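Local coordinates for protein nicastrin (Dictyostelium purpureum, PDB 4R12) that probably serves as the essential, putatively substrate-recruiting subunit of the gamma-secretase complex, which cleaves membrane proteins such as Notch receptors within the membrane, at residues Tyr117-Trp127 / Glu379-Lys390. Residues are numbered along the deposited sequence; the frame is centred on the assembly and turned at random.
Sequences YGLYPNSNLEW and ELPPSSSMSFLK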
loop_
_atom_site.group_PDB
_atom_site.type_symbol
_atom_site.label_atom_id
_atom_site.label_comp_id
_atom_site.label_asym_id
_atom_site.label_seq_id
_atom_site.Cartn_x
_atom_site.Cartn_y
_atom_site.Cartn_z
ATOM N N TYR A 117 16.706 -4.204 -2.059
ATOM C CA TYR A 117 15.957 -5.465 -2.005
ATOM C C TYR A 117 15.485 -5.941 -3.380
ATOM O O TYR A 117 14.846 -6.982 -3.493
ATOM C CB TYR A 117 14.767 -5.326 -1.063
ATOM C CG TYR A 117 15.209 -4.909 0.314
ATOM C CD1 TYR A 117 16.061 -5.722 1.057
ATOM C CD2 TYR A 117 14.825 -3.691 0.854
ATOM C CE1 TYR A 117 16.498 -5.344 2.317
ATOM C CE2 TYR A 117 15.255 -3.306 2.121
ATOM C CZ TYR A 117 16.095 -4.140 2.839
ATOM O OH TYR A 117 16.532 -3.774 4.094
ATOM N N GLY A 118 15.830 -5.195 -4.425
ATOM C CA GLY A 118 15.419 -5.556 -5.772
ATOM C C GLY A 118 16.528 -6.149 -6.616
ATOM O O GLY A 118 17.546 -6.577 -6.088
ATOM N N LEU A 119 16.326 -6.177 -7.936
ATOM C CA LEU A 119 17.298 -6.744 -8.873
ATOM C C LEU A 119 18.604 -5.985 -9.000
ATOM O O LEU A 119 19.613 -6.555 -9.396
ATOM C CB LEU A 119 16.692 -6.834 -10.274
ATOM C CG LEU A 119 15.853 -8.046 -10.645
ATOM C CD1 LEU A 119 15.485 -7.936 -12.109
ATOM C CD2 LEU A 119 16.597 -9.344 -10.379
ATOM N N TYR A 120 18.582 -4.692 -8.705
ATOM C CA TYR A 120 19.743 -3.854 -8.954
ATOM C C TYR A 120 20.207 -3.107 -7.699
ATOM O O TYR A 120 20.094 -1.887 -7.623
ATOM C CB TYR A 120 19.436 -2.852 -10.069
ATOM C CG TYR A 120 18.643 -3.446 -11.226
ATOM C CD1 TYR A 120 19.276 -4.151 -12.245
ATOM C CD2 TYR A 120 17.259 -3.293 -11.298
ATOM C CE1 TYR A 120 18.549 -4.691 -13.304
ATOM C CE2 TYR A 120 16.533 -3.825 -12.347
ATOM C CZ TYR A 120 17.180 -4.519 -13.344
ATOM O OH TYR A 120 16.447 -5.046 -14.383
ATOM N N PRO A 121 20.754 -3.840 -6.721
ATOM C CA PRO A 121 21.230 -3.197 -5.487
ATOM C C PRO A 121 22.289 -2.114 -5.721
ATOM O O PRO A 121 22.350 -1.157 -4.949
ATOM C CB PRO A 121 21.819 -4.364 -4.694
ATOM C CG PRO A 121 21.101 -5.563 -5.205
ATOM C CD PRO A 121 20.896 -5.305 -6.668
ATOM N N ASN A 122 23.098 -2.248 -6.767
ATOM C CA ASN A 122 24.140 -1.262 -7.043
ATOM C C ASN A 122 23.719 -0.222 -8.069
ATOM O O ASN A 122 24.570 0.468 -8.634
ATOM C CB ASN A 122 25.424 -1.935 -7.548
ATOM C CG ASN A 122 25.740 -3.235 -6.829
ATOM O OD1 ASN A 122 25.732 -4.310 -7.439
ATOM N ND2 ASN A 122 26.046 -3.146 -5.536
ATOM N N SER A 123 22.420 -0.110 -8.330
ATOM C CA SER A 123 21.956 0.810 -9.369
ATOM C C SER A 123 22.309 2.257 -9.050
ATOM O O SER A 123 22.309 2.663 -7.891
ATOM C CB SER A 123 20.432 0.691 -9.570
ATOM O OG SER A 123 19.992 1.595 -10.574
ATOM N N ASN A 124 22.603 3.027 -10.089
ATOM C CA ASN A 124 22.812 4.463 -9.961
ATOM C C ASN A 124 21.607 5.274 -10.420
ATOM O O ASN A 124 21.645 6.510 -10.438
ATOM C CB ASN A 124 24.049 4.889 -10.755
ATOM C CG ASN A 124 25.333 4.467 -10.082
ATOM O OD1 ASN A 124 25.473 4.611 -8.872
ATOM N ND2 ASN A 124 26.273 3.932 -10.857
ATOM N N LEU A 125 20.538 4.584 -10.807
ATOM C CA LEU A 125 19.341 5.271 -11.256
ATOM C C LEU A 125 18.595 5.865 -10.070
ATOM O O LEU A 125 18.708 5.372 -8.948
ATOM C CB LEU A 125 18.410 4.326 -12.021
ATOM C CG LEU A 125 18.934 3.656 -13.288
ATOM C CD1 LEU A 125 17.804 2.865 -13.937
ATOM C CD2 LEU A 125 19.515 4.679 -14.251
ATOM N N GLU A 126 17.859 6.938 -10.334
ATOM C CA GLU A 126 16.945 7.521 -9.372
ATOM C C GLU A 126 15.577 7.611 -10.014
ATOM O O GLU A 126 15.329 8.520 -10.813
ATOM C CB GLU A 126 17.407 8.909 -8.932
ATOM C CG GLU A 126 18.783 8.917 -8.282
ATOM C CD GLU A 126 19.109 10.251 -7.642
ATOM O OE1 GLU A 126 18.511 11.274 -8.052
ATOM O OE2 GLU A 126 19.970 10.275 -6.737
ATOM N N TRP A 127 14.706 6.662 -9.675
ATOM C CA TRP A 127 13.375 6.571 -10.266
ATOM C C TRP A 127 12.431 7.657 -9.735
ATOM O O TRP A 127 11.488 8.067 -10.412
ATOM C CB TRP A 127 12.781 5.179 -10.000
ATOM C CG TRP A 127 13.452 4.102 -10.785
ATOM C CD1 TRP A 127 14.454 3.265 -10.366
ATOM C CD2 TRP A 127 13.176 3.746 -12.144
ATOM N NE1 TRP A 127 14.820 2.412 -11.396
ATOM C CE2 TRP A 127 14.042 2.691 -12.495
ATOM C CE3 TRP A 127 12.273 4.225 -13.103
ATOM C CZ2 TRP A 127 14.032 2.102 -13.763
ATOM C CZ3 TRP A 127 12.259 3.640 -14.358
ATOM C CH2 TRP A 127 13.133 2.590 -14.678
ATOM N N GLU A 379 17.179 -0.974 -16.952
ATOM C CA GLU A 379 16.857 -1.626 -15.690
ATOM C C GLU A 379 15.351 -1.523 -15.463
ATOM O O GLU A 379 14.758 -0.482 -15.744
ATOM C CB GLU A 379 17.604 -0.984 -14.515
ATOM C CG GLU A 379 19.123 -1.053 -14.587
ATOM C CD GLU A 379 19.781 -0.479 -13.337
ATOM O OE1 GLU A 379 19.049 -0.106 -12.390
ATOM O OE2 GLU A 379 21.026 -0.395 -13.298
ATOM N N LEU A 380 14.729 -2.598 -14.990
ATOM C CA LEU A 380 13.341 -2.514 -14.541
ATOM C C LEU A 380 13.220 -1.524 -13.383
ATOM O O LEU A 380 14.159 -1.364 -12.610
ATOM C CB LEU A 380 12.822 -3.877 -14.085
ATOM C CG LEU A 380 12.478 -4.970 -15.092
ATOM C CD1 LEU A 380 11.776 -6.058 -14.328
ATOM C CD2 LEU A 380 11.577 -4.455 -16.220
ATOM N N PRO A 381 12.068 -0.843 -13.274
ATOM C CA PRO A 381 11.804 0.005 -12.106
ATOM C C PRO A 381 11.484 -0.870 -10.905
ATOM O O PRO A 381 11.240 -2.057 -11.102
ATOM C CB PRO A 381 10.579 0.820 -12.534
ATOM C CG PRO A 381 9.843 -0.089 -13.477
ATOM C CD PRO A 381 10.939 -0.860 -14.218
ATOM N N PRO A 382 11.506 -0.305 -9.686
ATOM C CA PRO A 382 11.119 -1.095 -8.513
ATOM C C PRO A 382 9.766 -1.757 -8.730
ATOM O O PRO A 382 8.786 -1.063 -9.002
ATOM C CB PRO A 382 11.036 -0.056 -7.388
ATOM C CG PRO A 382 11.866 1.077 -7.839
ATOM C CD PRO A 382 11.801 1.097 -9.343
ATOM N N SER A 383 9.724 -3.080 -8.652
ATOM C CA SER A 383 8.508 -3.815 -8.975
ATOM C C SER A 383 8.543 -5.203 -8.368
ATOM O O SER A 383 9.617 -5.768 -8.147
ATOM C CB SER A 383 8.325 -3.924 -10.493
ATOM O OG SER A 383 9.468 -4.508 -11.092
ATOM N N SER A 384 7.356 -5.738 -8.110
ATOM C CA SER A 384 7.191 -7.062 -7.526
ATOM C C SER A 384 7.702 -8.171 -8.434
ATOM O O SER A 384 8.027 -9.271 -7.960
ATOM C CB SER A 384 5.714 -7.298 -7.195
ATOM O OG SER A 384 5.314 -6.427 -6.151
ATOM N N SER A 385 7.740 -7.891 -9.739
ATOM C CA SER A 385 8.281 -8.834 -10.715
ATOM C C SER A 385 9.740 -9.165 -10.417
ATOM O O SER A 385 10.225 -10.242 -10.751
ATOM C CB SER A 385 8.164 -8.274 -12.133
ATOM O OG SER A 385 6.812 -8.221 -12.553
ATOM N N MET A 386 10.441 -8.221 -9.799
ATOM C CA MET A 386 11.816 -8.458 -9.386
ATOM C C MET A 386 11.973 -9.708 -8.516
ATOM O O MET A 386 13.008 -10.387 -8.577
ATOM C CB MET A 386 12.360 -7.243 -8.641
ATOM C CG MET A 386 12.613 -6.045 -9.536
ATOM S SD MET A 386 13.236 -4.625 -8.607
ATOM C CE MET A 386 13.902 -3.631 -9.936
ATOM N N SER A 387 10.962 -10.020 -7.712
ATOM C CA SER A 387 11.048 -11.194 -6.853
ATOM C C SER A 387 11.051 -12.463 -7.691
ATOM O O SER A 387 11.760 -13.419 -7.376
ATOM C CB SER A 387 9.894 -11.221 -5.848
ATOM O OG SER A 387 9.934 -10.072 -5.025
ATOM N N PHE A 388 10.263 -12.479 -8.763
ATOM C CA PHE A 388 10.226 -13.652 -9.637
ATOM C C PHE A 388 11.482 -13.756 -10.504
ATOM O O PHE A 388 11.987 -14.853 -10.745
ATOM C CB PHE A 388 8.964 -13.627 -10.516
ATOM C CG PHE A 388 7.696 -13.806 -9.733
ATOM C CD1 PHE A 388 7.122 -12.739 -9.070
ATOM C CD2 PHE A 388 7.096 -15.054 -9.632
ATOM C CE1 PHE A 388 5.964 -12.905 -8.330
ATOM C CE2 PHE A 388 5.936 -15.224 -8.893
ATOM C CZ PHE A 388 5.378 -14.147 -8.234
ATOM N N LEU A 389 11.995 -12.618 -10.958
ATOM C CA LEU A 389 13.175 -12.624 -11.835
ATOM C C LEU A 389 14.457 -13.061 -11.126
ATOM O O LEU A 389 15.447 -13.430 -11.773
ATOM C CB LEU A 389 13.364 -11.240 -12.449
ATOM C CG LEU A 389 12.286 -10.914 -13.482
ATOM C CD1 LEU A 389 12.152 -9.411 -13.668
ATOM C CD2 LEU A 389 12.604 -11.617 -14.799
ATOM N N LYS A 390 14.443 -13.014 -9.797
ATOM C CA LYS A 390 15.537 -13.579 -9.012
ATOM C C LYS A 390 15.565 -15.093 -9.134
ATOM O O LYS A 390 16.590 -15.721 -8.903
ATOM C CB LYS A 390 15.411 -13.192 -7.542
ATOM C CG LYS A 390 15.599 -11.720 -7.248
ATOM C CD LYS A 390 15.285 -11.421 -5.782
ATOM C CE LYS A 390 15.297 -9.919 -5.514
ATOM N NZ LYS A 390 15.036 -9.574 -4.080
HETATM O O HOH W 1 22.705 2.131 -12.509
HETATM O O HOH W 2 16.502 0.076 -11.642
#
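E379 lies flat along the ring of Y120, the two side chains running in opposite directions with carboxylate and ring planes only 12° apart. CB of E379 sits over the ring centre, a CH-pi contact of 3.8 Å to the centroid, while CB of L119 covers the opposite face. CE of M386 reaches the ring edge, 3.6 Å from CE2 of Y120, and the backbone N of L380 donates to the phenol OH of Y120 at 3.1 Å. The E379 chain, extended beyond CG, carries its carboxylate to S123, and OG of S123 donates to OE1 of E379 on the syn side, at 2.7 Å. W127 illustrates aromatic-proline packing: CB of P381 stands almost on the normal of its six-membered ring, 3.6 Å from the centroid, and CD of P382 lies over the five-membered ring. The contact joins a small-lobe loop to the large lobe, whose sequence family belongs to the zinc-exopeptidase clan. K390, extended beyond CG, gives NZ to O of Y117 at 2.7 Å, approaching from above the carbonyl plane, and also forms a salt bridge with E279. A water bridges the segments, accepting from NE1 of W127 and donating to OE1 of E379 and O of L380. OG of S123 also accepts from N of L125, an ST turn that would help to orient the hydroxyl toward E379. Outside the two segments, the rings of Y112 and Y405 meet W127 edge-to-face.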